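Side-chain contact in enoyl-CoA hydratase (Thermus thermophilus, PDB 1WZ8), which probably catalyses the reversible addition of water to the double bond of enoyl-CoA thioesters, as a hexameric member of the crotonase family: residues A15-R18 against L22-T25. Numbering follows the deposited sequence.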
loop_
_atom_site.group_PDB
_atom_site.type_symbol
_atom_site.label_atom_id
_atom_site.label_comp_id
_atom_site.label_asym_id
_atom_site.label_seq_id
_atom_site.Cartn_x
_atom_site.Cartn_y
_atom_site.Cartn_z
ATOM N N ALA A 15 -6.808 -12.276 37.004
ATOM C CA ALA A 15 -8.065 -12.489 37.705
ATOM C C ALA A 15 -9.248 -12.400 36.750
ATOM O O ALA A 15 -9.114 -11.908 35.631
ATOM C CB ALA A 15 -8.217 -11.458 38.820
ATOM N N TRP A 16 -10.398 -12.896 37.198
ATOM C CA TRP A 16 -11.622 -12.862 36.405
ATOM C C TRP A 16 -12.654 -12.004 37.143
ATOM O O TRP A 16 -13.569 -12.531 37.780
ATOM C CB TRP A 16 -12.201 -14.274 36.217
ATOM C CG TRP A 16 -11.313 -15.258 35.500
ATOM C CD1 TRP A 16 -10.468 -16.171 36.068
ATOM C CD2 TRP A 16 -11.218 -15.450 34.083
ATOM N NE1 TRP A 16 -9.859 -16.925 35.092
ATOM C CE2 TRP A 16 -10.300 -16.502 33.864
ATOM C CE3 TRP A 16 -11.821 -14.837 32.977
ATOM C CZ2 TRP A 16 -9.970 -16.955 32.581
ATOM C CZ3 TRP A 16 -11.492 -15.290 31.699
ATOM C CH2 TRP A 16 -10.575 -16.339 31.514
ATOM N N PRO A 17 -12.522 -10.668 37.071
ATOM C CA PRO A 17 -13.468 -9.781 37.754
ATOM C C PRO A 17 -14.916 -9.963 37.306
ATOM O O PRO A 17 -15.847 -9.726 38.077
ATOM C CB PRO A 17 -12.922 -8.387 37.439
ATOM C CG PRO A 17 -12.288 -8.572 36.096
ATOM C CD PRO A 17 -11.560 -9.890 36.270
ATOM N N ARG A 18 -15.097 -10.375 36.055
ATOM C CA ARG A 18 -16.421 -10.615 35.486
ATOM C C ARG A 18 -16.314 -11.815 34.559
ATOM O O ARG A 18 -15.235 -12.120 34.053
ATOM C CB ARG A 18 -16.909 -9.395 34.690
ATOM C CG ARG A 18 -17.250 -8.176 35.537
ATOM C CD ARG A 18 -18.493 -8.406 36.387
ATOM N NE ARG A 18 -18.892 -7.197 37.104
ATOM C CZ ARG A 18 -18.244 -6.695 38.149
ATOM N NH1 ARG A 18 -17.158 -7.297 38.614
ATOM N NH2 ARG A 18 -18.678 -5.582 38.726
ATOM N N LEU A 22 -10.713 -11.509 31.383
ATOM C CA LEU A 22 -9.435 -11.806 32.007
ATOM C C LEU A 22 -8.755 -10.483 32.297
ATOM O O LEU A 22 -8.387 -9.743 31.382
ATOM C CB LEU A 22 -8.555 -12.653 31.088
ATOM C CG LEU A 22 -7.165 -12.948 31.664
ATOM C CD1 LEU A 22 -7.302 -13.664 33.001
ATOM C CD2 LEU A 22 -6.367 -13.786 30.689
ATOM N N GLU A 23 -8.597 -10.182 33.578
ATOM C CA GLU A 23 -7.971 -8.935 33.976
ATOM C C GLU A 23 -6.496 -9.148 34.271
ATOM O O GLU A 23 -6.135 -10.002 35.077
ATOM C CB GLU A 23 -8.661 -8.380 35.219
ATOM C CG GLU A 23 -8.071 -7.078 35.706
ATOM C CD GLU A 23 -8.614 -6.677 37.053
ATOM O OE1 GLU A 23 -8.342 -7.392 38.040
ATOM O OE2 GLU A 23 -9.313 -5.650 37.124
ATOM N N ILE A 24 -5.649 -8.374 33.604
ATOM C CA ILE A 24 -4.211 -8.465 33.812
ATOM C C ILE A 24 -3.747 -7.180 34.487
ATOM O O ILE A 24 -3.828 -6.101 33.900
ATOM C CB ILE A 24 -3.448 -8.621 32.479
ATOM C CG1 ILE A 24 -3.936 -9.866 31.734
ATOM C CG2 ILE A 24 -1.949 -8.732 32.752
ATOM C CD1 ILE A 24 -3.185 -10.130 30.433
ATOM N N THR A 25 -3.283 -7.305 35.728
ATOM C CA THR A 25 -2.790 -6.169 36.493
ATOM C C THR A 25 -1.270 -6.254 36.517
ATOM O O THR A 25 -0.711 -7.281 36.899
ATOM C CB THR A 25 -3.309 -6.198 37.959
ATOM O OG1 THR A 25 -4.741 -6.116 37.967
ATOM C CG2 THR A 25 -2.743 -5.028 38.746
#
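A15 and E23 pair across the two antiparallel strands of a beta hairpin, bonded to each other in both directions. The amide N of E23 reaches A15 O over 2.7 Å in a nearly straight bond, while A15 N gives the longer one to E23 O, at 3.1 Å. In this hydrogen-bonded pair the methyl of A15 and the side chain of E23 leave the same face of the sheet.

E23 can be followed outward from that backbone. E23 CB packs against the P17 ring, 3.4 Å from P17 CD, with CG of the proline a little farther off. With its own CG anti to the backbone N (chi1 180°), the extended chain carries the carboxylate out along the face that bears A15. OE1 then comes beside the methyl of A15, 4.1 Å from A15 CB, whereas OE2 is hydrogen-bonded to the hydroxyl of Y196. A glutamate suits this place because its aliphatic stem can pack on a proline while its polar tip reaches a tyrosine. P17, where the chain turns a corner, offers a rigid apolar ring and has no amide N-H to satisfy.

W16 and L22 meet on the other face. The leucine methyl CD1 lies over the six-membered ring of W16 in a CH-pi contact, 4.2 Å from its centroid and only 11° off the normal, while L22 CB sits by CZ3. The broad indole thus helps cover a buried leucine near the surface.

Within the crotonase fold, strand 12-18 edges the six-stranded sheet of this chain, and strand 21-26 joins it to strand 57-62; helix 195-207 packs on P17 through Y196 and L200, and V55 touches both W16 and L22.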